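Local coordinates for protein cGAS/DncV-like nucleotidyltransferase in E. coli homolog (Rhodothermus marinus SG0.5JP17-172, PDB 6E0L) that synthesises the second messenger 3',3'-cyclic UMP-AMP from UTP and ATP, with magnesium as cofactor, as the signalling enzyme of a CBASS antiphage defence system, at residues D94-V99 with V130-Q135; G115-K120 with F155-E160. All coordinates share one frame; numbering follows the deposited sequence.

Interaction 1 of 2, residues D94-V99 with V130-Q135. With 2KH (5'-O-[(S)-hydroxy{[(S)-hydroxy(phosphonooxy)phosphoryl]amino}phosphoryl]uridine), chain D.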
loop_
_atom_site.group_PDB
_atom_site.type_symbol
_atom_site.label_atom_id
_atom_site.label_comp_id
_atom_site.label_asym_id
_atom_site.label_seq_id
_atom_site.Cartn_x
_atom_site.Cartn_y
_atom_site.Cartn_z
ATOM N N ASP A 94 -0.208 -24.580 -1.616
ATOM C CA ASP A 94 -1.525 -25.196 -1.428
ATOM C C ASP A 94 -2.595 -24.139 -1.194
ATOM O O ASP A 94 -3.677 -24.202 -1.783
ATOM C CB ASP A 94 -1.524 -26.201 -0.276
ATOM C CG ASP A 94 -0.707 -27.431 -0.591
ATOM O OD1 ASP A 94 -0.715 -27.835 -1.775
ATOM O OD2 ASP A 94 -0.146 -28.059 0.342
ATOM N N PHE A 95 -2.319 -23.183 -0.305
ATOM C CA PHE A 95 -3.296 -22.151 0.017
ATOM C C PHE A 95 -3.646 -21.364 -1.238
ATOM O O PHE A 95 -4.820 -21.059 -1.486
ATOM C CB PHE A 95 -2.737 -21.250 1.111
ATOM C CG PHE A 95 -3.623 -20.107 1.468
ATOM C CD1 PHE A 95 -4.921 -20.334 1.870
ATOM C CD2 PHE A 95 -3.147 -18.812 1.455
ATOM C CE1 PHE A 95 -5.745 -19.275 2.218
ATOM C CE2 PHE A 95 -3.956 -17.761 1.806
ATOM C CZ PHE A 95 -5.260 -17.995 2.184
ATOM N N TYR A 96 -2.626 -20.975 -2.009
ATOM C CA TYR A 96 -2.855 -20.280 -3.273
ATOM C C TYR A 96 -3.772 -21.077 -4.175
ATOM O O TYR A 96 -4.701 -20.533 -4.771
ATOM C CB TYR A 96 -1.529 -20.058 -3.993
ATOM C CG TYR A 96 -1.561 -19.100 -5.174
ATOM C CD1 TYR A 96 -1.933 -19.560 -6.432
ATOM C CD2 TYR A 96 -1.185 -17.771 -5.051
ATOM C CE1 TYR A 96 -1.948 -18.720 -7.534
ATOM C CE2 TYR A 96 -1.199 -16.916 -6.150
ATOM C CZ TYR A 96 -1.585 -17.402 -7.390
ATOM O OH TYR A 96 -1.596 -16.572 -8.485
ATOM N N SER A 97 -3.519 -22.379 -4.282
ATOM C CA SER A 97 -4.358 -23.212 -5.125
ATOM C C SER A 97 -5.795 -23.267 -4.605
ATOM O O SER A 97 -6.748 -23.296 -5.393
ATOM C CB SER A 97 -3.745 -24.603 -5.226
ATOM O OG SER A 97 -4.583 -25.482 -5.964
ATOM N N ASP A 98 -5.973 -23.273 -3.280
ATOM C CA ASP A 98 -7.320 -23.250 -2.724
ATOM C C ASP A 98 -8.009 -21.913 -2.990
ATOM O O ASP A 98 -9.190 -21.881 -3.350
ATOM C CB ASP A 98 -7.282 -23.543 -1.224
ATOM C CG ASP A 98 -7.134 -25.047 -0.922
ATOM O OD1 ASP A 98 -7.708 -25.875 -1.658
ATOM O OD2 ASP A 98 -6.496 -25.396 0.088
ATOM N N VAL A 99 -7.293 -20.797 -2.801
ATOM C CA VAL A 99 -7.889 -19.488 -3.065
ATOM C C VAL A 99 -8.284 -19.380 -4.530
ATOM O O VAL A 99 -9.402 -18.965 -4.862
ATOM C CB VAL A 99 -6.940 -18.355 -2.649
ATOM C CG1 VAL A 99 -7.533 -17.009 -3.053
ATOM C CG2 VAL A 99 -6.692 -18.389 -1.157
ATOM N N VAL A 130 -5.674 -9.523 -5.921
ATOM C CA VAL A 130 -5.832 -10.306 -4.704
ATOM C C VAL A 130 -4.449 -10.835 -4.342
ATOM O O VAL A 130 -3.913 -11.719 -5.023
ATOM C CB VAL A 130 -6.850 -11.435 -4.911
ATOM C CG1 VAL A 130 -7.013 -12.269 -3.642
ATOM C CG2 VAL A 130 -8.174 -10.853 -5.339
ATOM N N VAL A 131 -3.927 -10.405 -3.204
ATOM C CA VAL A 131 -2.659 -10.923 -2.702
ATOM C C VAL A 131 -2.930 -12.113 -1.797
ATOM O O VAL A 131 -3.614 -11.985 -0.776
ATOM C CB VAL A 131 -1.857 -9.840 -1.965
ATOM C CG1 VAL A 131 -0.608 -10.435 -1.366
ATOM C CG2 VAL A 131 -1.476 -8.755 -2.898
ATOM N N VAL A 132 -2.441 -13.278 -2.204
ATOM C CA VAL A 132 -2.573 -14.506 -1.430
ATOM C C VAL A 132 -1.326 -14.619 -0.567
ATOM O O VAL A 132 -0.206 -14.703 -1.078
ATOM C CB VAL A 132 -2.718 -15.729 -2.351
ATOM C CG1 VAL A 132 -2.758 -17.020 -1.538
ATOM C CG2 VAL A 132 -3.958 -15.602 -3.231
ATOM N N CYS A 133 -1.507 -14.670 0.741
ATOM C CA CYS A 133 -0.343 -14.544 1.594
ATOM C C CYS A 133 -0.570 -15.369 2.837
ATOM O O CYS A 133 -1.703 -15.727 3.170
ATOM C CB CYS A 133 -0.055 -13.076 1.948
ATOM S SG CYS A 133 -1.423 -12.225 2.788
ATOM N N ILE A 134 0.517 -15.586 3.570
ATOM C CA ILE A 134 0.471 -16.294 4.838
ATOM C C ILE A 134 0.920 -15.329 5.920
ATOM O O ILE A 134 1.808 -14.505 5.689
ATOM C CB ILE A 134 1.443 -17.502 4.791
ATOM C CG1 ILE A 134 1.025 -18.553 3.751
ATOM C CG2 ILE A 134 1.540 -18.192 6.142
ATOM C CD1 ILE A 134 -0.239 -19.228 4.027
ATOM N N GLN A 135 0.318 -15.442 7.100
ATOM C CA GLN A 135 0.755 -14.633 8.226
ATOM C C GLN A 135 2.264 -14.768 8.394
ATOM O O GLN A 135 2.816 -15.859 8.243
ATOM C CB GLN A 135 0.057 -15.093 9.506
ATOM C CG GLN A 135 0.425 -14.279 10.723
ATOM C CD GLN A 135 -0.185 -14.843 11.979
ATOM O OE1 GLN A 135 0.522 -15.193 12.922
ATOM N NE2 GLN A 135 -1.505 -14.940 12.000
HETATM P PA 2KH D . 3.218 -4.563 -9.154
HETATM O O1A 2KH D . 2.432 -3.847 -10.247
HETATM O O2A 2KH D . 4.152 -3.587 -8.476
HETATM N N3A 2KH D . 4.128 -5.850 -9.793
HETATM O "O5'" 2KH D . 2.186 -5.190 -8.021
HETATM P PB 2KH D . 3.701 -6.537 -11.294
HETATM O O1B 2KH D . 4.966 -6.898 -12.049
HETATM O O2B 2KH D . 2.860 -5.559 -12.104
HETATM O O3B 2KH D . 2.839 -7.924 -10.995
HETATM P PG 2KH D . 1.251 -8.219 -11.377
HETATM O O1G 2KH D . 1.175 -9.068 -12.638
HETATM O O2G 2KH D . 0.558 -6.890 -11.613
HETATM O O3G 2KH D . 0.613 -8.960 -10.211
HETATM C "C5'" 2KH D . 0.969 -5.769 -8.430
HETATM C "C4'" 2KH D . 0.037 -5.863 -7.218
HETATM O "O4'" 2KH D . 0.621 -6.597 -6.293
HETATM C "C1'" 2KH D . 0.243 -5.973 -4.863
HETATM C "C2'" 2KH D . -0.398 -4.789 -5.094
HETATM O "O2'" 2KH D . -1.870 -4.920 -4.860
HETATM C "C3'" 2KH D . -0.125 -4.448 -6.554
HETATM O "O3'" 2KH D . -1.155 -3.780 -7.117
HETATM N N1 2KH D . 1.449 -5.872 -4.108
HETATM C C6 2KH D . 2.696 -5.560 -4.791
HETATM C C2 2KH D . 1.477 -6.111 -2.635
HETATM O O2 2KH D . 0.483 -6.371 -2.043
HETATM N N3 2KH D . 2.762 -6.011 -1.875
HETATM C C4 2KH D . 4.011 -5.697 -2.558
HETATM O O4 2KH D . 5.033 -5.621 -1.958
HETATM C C5 2KH D . 3.986 -5.461 -4.032
#
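The Phe95 ring meets a backbone carbonyl as well as side chains: CE2 lies 3.3 Å from Cys133 O, which approaches the ring obliquely. The surroundings are otherwise apolar, because this is helix 92-107 packing on the central sheet of the nucleotidyltransferase fold, through strand 127-138. The two short segments run closer to antiparallel than to parallel, at 142°, with their axes 8.5 Å apart. No hydrogen bond joins them, and all the touching residues are buried, so the segments are held by apolar packing. Val132 is the residue that Phe95, Tyr96 and Val99 all touch. Its CG1 lies 3.5 Å from Phe95 CD2, while its CB sits 3.7 Å from CD2 of Tyr96, whose side chain crosses it at about a right angle. The second methyl, CG2, meets Val99 CG1 tip to tip at 3.8 Å. Phe95 reaches the strand because its CG stands anti to the backbone N (chi1 177°), and one ring face is backed from within the helix by Val99 CG2, 3.6 Å above the plane and offset toward the rim. Farther along the strand, Ile134 starts off to one side but bends back, bringing CD1 to 3.9 Å from Phe95 CD2. Trp92 of the same helix adds a polar tie, its NE1 hydrogen-bonded to Val132 O, and Leu119 of strand 119-122 touches Tyr96, Val99 and Val132. Val131 turns its side chain away from the helix, onto the nucleotide side of the sheet, where CG2 comes within 3.2 Å of the uracil O2 of the bound UTP analogue.

Interaction 2 of 2, residues G115-K120 with F155-E160. With 2KH (5'-O-[(S)-hydroxy{[(S)-hydroxy(phosphonooxy)phosphoryl]amino}phosphoryl]uridine), chain D.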
loop_
_atom_site.group_PDB
_atom_site.type_symbol
_atom_site.label_atom_id
_atom_site.label_comp_id
_atom_site.label_asym_id
_atom_site.label_seq_id
_atom_site.Cartn_x
_atom_site.Cartn_y
_atom_site.Cartn_z
ATOM N N GLY A 115 -1.429 -13.558 -11.716
ATOM C CA GLY A 115 -0.460 -12.529 -12.008
ATOM C C GLY A 115 0.873 -12.854 -11.346
ATOM O O GLY A 115 1.038 -13.871 -10.678
ATOM N N ARG A 116 1.827 -11.938 -11.529
ATOM C CA ARG A 116 3.174 -12.109 -10.981
ATOM C C ARG A 116 3.161 -12.242 -9.464
ATOM O O ARG A 116 3.828 -13.122 -8.903
ATOM C CB ARG A 116 4.069 -10.948 -11.409
ATOM C CG ARG A 116 4.252 -10.837 -12.919
ATOM C CD ARG A 116 5.030 -12.016 -13.502
ATOM N NE ARG A 116 5.250 -11.852 -14.939
ATOM C CZ ARG A 116 5.834 -12.761 -15.718
ATOM N NH1 ARG A 116 6.268 -13.915 -15.214
ATOM N NH2 ARG A 116 5.988 -12.515 -17.012
ATOM N N LYS A 117 2.402 -11.389 -8.787
ATOM C CA LYS A 117 2.379 -11.347 -7.336
ATOM C C LYS A 117 0.985 -11.535 -6.763
ATOM O O LYS A 117 0.827 -11.585 -5.538
ATOM C CB LYS A 117 2.861 -9.968 -6.864
ATOM C CG LYS A 117 4.296 -9.611 -7.149
ATOM C CD LYS A 117 4.572 -8.180 -6.705
ATOM C CE LYS A 117 6.057 -7.898 -6.640
ATOM N NZ LYS A 117 6.309 -6.451 -6.822
ATOM N N THR A 118 -0.030 -11.595 -7.607
ATOM C CA THR A 118 -1.413 -11.585 -7.170
ATOM C C THR A 118 -2.235 -12.502 -8.052
ATOM O O THR A 118 -1.797 -12.938 -9.115
ATOM C CB THR A 118 -2.013 -10.168 -7.213
ATOM O OG1 THR A 118 -1.939 -9.669 -8.550
ATOM C CG2 THR A 118 -1.253 -9.209 -6.309
ATOM N N LEU A 119 -3.446 -12.777 -7.593
ATOM C CA LEU A 119 -4.490 -13.349 -8.427
ATOM C C LEU A 119 -5.308 -12.148 -8.874
ATOM O O LEU A 119 -5.640 -11.285 -8.055
ATOM C CB LEU A 119 -5.381 -14.336 -7.668
ATOM C CG LEU A 119 -4.933 -15.786 -7.535
ATOM C CD1 LEU A 119 -5.793 -16.448 -6.510
ATOM C CD2 LEU A 119 -5.076 -16.469 -8.870
ATOM N N LYS A 120 -5.523 -12.024 -10.173
ATOM C CA LYS A 120 -6.321 -10.935 -10.705
ATOM C C LYS A 120 -7.729 -11.427 -10.991
ATOM O O LYS A 120 -7.911 -12.424 -11.701
ATOM C CB LYS A 120 -5.656 -10.396 -11.967
ATOM C CG LYS A 120 -4.344 -9.665 -11.661
ATOM C CD LYS A 120 -3.852 -8.856 -12.864
ATOM C CE LYS A 120 -3.126 -7.577 -12.453
ATOM N NZ LYS A 120 -2.040 -7.835 -11.489
ATOM N N PHE A 155 4.351 -13.713 0.834
ATOM C CA PHE A 155 3.900 -14.489 -0.303
ATOM C C PHE A 155 5.104 -14.742 -1.185
ATOM O O PHE A 155 6.081 -13.986 -1.177
ATOM C CB PHE A 155 2.782 -13.794 -1.121
ATOM C CG PHE A 155 3.108 -12.391 -1.559
ATOM C CD1 PHE A 155 2.868 -11.300 -0.739
ATOM C CD2 PHE A 155 3.620 -12.166 -2.823
ATOM C CE1 PHE A 155 3.164 -10.011 -1.169
ATOM C CE2 PHE A 155 3.925 -10.873 -3.261
ATOM C CZ PHE A 155 3.697 -9.809 -2.438
ATOM N N TYR A 156 4.990 -15.770 -2.004
ATOM C CA TYR A 156 6.061 -16.161 -2.900
ATOM C C TYR A 156 5.797 -15.579 -4.280
ATOM O O TYR A 156 4.646 -15.430 -4.693
ATOM C CB TYR A 156 6.159 -17.693 -2.954
ATOM C CG TYR A 156 7.367 -18.255 -3.674
ATOM C CD1 TYR A 156 8.649 -18.055 -3.193
ATOM C CD2 TYR A 156 7.209 -19.012 -4.825
ATOM C CE1 TYR A 156 9.756 -18.577 -3.859
ATOM C CE2 TYR A 156 8.295 -19.541 -5.492
ATOM C CZ TYR A 156 9.563 -19.317 -5.008
ATOM O OH TYR A 156 10.633 -19.845 -5.670
ATOM N N VAL A 157 6.873 -15.220 -4.978
ATOM C CA VAL A 157 6.764 -14.738 -6.355
ATOM C C VAL A 157 7.429 -15.786 -7.239
ATOM O O VAL A 157 8.660 -15.817 -7.336
ATOM C CB VAL A 157 7.422 -13.353 -6.507
ATOM C CG1 VAL A 157 7.184 -12.766 -7.886
ATOM C CG2 VAL A 157 6.893 -12.413 -5.444
ATOM N N PRO A 158 6.660 -16.676 -7.873
ATOM C CA PRO A 158 7.289 -17.779 -8.618
ATOM C C PRO A 158 8.179 -17.351 -9.767
ATOM O O PRO A 158 9.176 -18.028 -10.041
ATOM C CB PRO A 158 6.082 -18.591 -9.108
ATOM C CG PRO A 158 5.065 -18.366 -8.061
ATOM C CD PRO A 158 5.224 -16.922 -7.652
ATOM N N SER A 159 7.876 -16.242 -10.438
ATOM C CA SER A 159 8.690 -15.842 -11.577
ATOM C C SER A 159 10.027 -15.273 -11.152
ATOM O O SER A 159 10.912 -15.131 -12.004
ATOM C CB SER A 159 7.928 -14.854 -12.479
ATOM O OG SER A 159 7.585 -13.665 -11.793
ATOM N N GLU A 160 10.218 -15.000 -9.861
ATOM C CA GLU A 160 11.448 -14.387 -9.390
ATOM C C GLU A 160 12.116 -15.176 -8.275
ATOM O O GLU A 160 13.146 -14.728 -7.766
ATOM C CB GLU A 160 11.202 -12.948 -8.922
ATOM C CG GLU A 160 10.776 -12.058 -10.045
ATOM C CD GLU A 160 10.085 -10.817 -9.567
ATOM O OE1 GLU A 160 9.880 -10.695 -8.344
ATOM O OE2 GLU A 160 9.736 -9.961 -10.411
HETATM P PA 2KH D . 3.218 -4.563 -9.154
HETATM O O1A 2KH D . 2.432 -3.847 -10.247
HETATM O O2A 2KH D . 4.152 -3.587 -8.476
HETATM N N3A 2KH D . 4.128 -5.850 -9.793
HETATM O "O5'" 2KH D . 2.186 -5.190 -8.021
HETATM P PB 2KH D . 3.701 -6.537 -11.294
HETATM O O1B 2KH D . 4.966 -6.898 -12.049
HETATM O O2B 2KH D . 2.860 -5.559 -12.104
HETATM O O3B 2KH D . 2.839 -7.924 -10.995
HETATM P PG 2KH D . 1.251 -8.219 -11.377
HETATM O O1G 2KH D . 1.175 -9.068 -12.638
HETATM O O2G 2KH D . 0.558 -6.890 -11.613
HETATM O O3G 2KH D . 0.613 -8.960 -10.211
HETATM C "C5'" 2KH D . 0.969 -5.769 -8.430
HETATM C "C4'" 2KH D . 0.037 -5.863 -7.218
HETATM O "O4'" 2KH D . 0.621 -6.597 -6.293
HETATM C "C1'" 2KH D . 0.243 -5.973 -4.863
HETATM C "C2'" 2KH D . -0.398 -4.789 -5.094
HETATM O "O2'" 2KH D . -1.870 -4.920 -4.860
HETATM C "C3'" 2KH D . -0.125 -4.448 -6.554
HETATM O "O3'" 2KH D . -1.155 -3.780 -7.117
HETATM N N1 2KH D . 1.449 -5.872 -4.108
HETATM C C6 2KH D . 2.696 -5.560 -4.791
HETATM C C2 2KH D . 1.477 -6.111 -2.635
HETATM O O2 2KH D . 0.483 -6.371 -2.043
HETATM N N3 2KH D . 2.762 -6.011 -1.875
HETATM C C4 2KH D . 4.011 -5.697 -2.558
HETATM O O4 2KH D . 5.033 -5.621 -1.958
HETATM C C5 2KH D . 3.986 -5.461 -4.032
HETATM O O HOH W 1 5.368 -14.656 -10.108
#
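The Phe155 ring and the Arg116 guanidinium are the flat groups that meet the other segment. Lys117 CB comes obliquely against the phenyl ring, 3.9 Å from CE2, while uracil N3 of the UTP analogue lies at the ring's edge, near its plane and 4.0 Å from CZ. Ser159 CB approaches the guanidinium obliquely, 3.3 Å from NH1; the bend at chi2 (-67°) is part of what brings the end of the arginine there. Lys117 then runs extended beyond CG between protein and nucleotide: CG passes Val157 CG2, CD lies 3.7 Å from uracil C6, and NZ makes a weak, long ion pair with Glu265, an ATP-binding residue. In the nucleotidyltransferase fold, residues 115-118 form the turn between antiparallel strands 112-114 and 119-122, closed by Gly115 N to Thr118 O. The turn binds O1G and O3G of the gamma-phosphate, and Lys120 on the following strand takes O2G. Arg116 N donates to O1G at 3.1 Å in a nearly straight bond (164°); O3G receives Thr118 OG1 and, weakly, Lys117 N. Lys120 NZ, 2.8 Å from O2G, also salt-bridges magnesium ligand Asp129, which would probably hold the ammonium in position. Across the contact no direct hydrogen bond forms. Instead, Val157 CG1 packs 3.5 Å from Arg116 O, and one water accepts from Ser159 N and donates to that same carbonyl oxygen, at a distance so short (2.5 Å) that its exact length is doubtful.

Overall arrangement
From the N terminus the chain passes first through helix segment 94-99, then segment 115-120, with the phosphate-binding turn, then strand segment 130-135, and finally 155-160. Interaction 1 closes a loop of 30 intervening residues and interaction 2 one of 34; since their segments alternate, the loops cross rather than nest. Interaction 1 ties helix 92-107 to the sheet, whereas interaction 2 joins the phosphate-binding turn to strand 150-157 and the residues after it. Strand 127-138 lies between strands 119-122 and 150-157 in that sheet, linking the contacts directly: Val130 N is probably hydrogen-bonded to Leu119 O at 2.8 Å. The centres of the two contacts are about 10 Å apart, and both reach the UTP analogue.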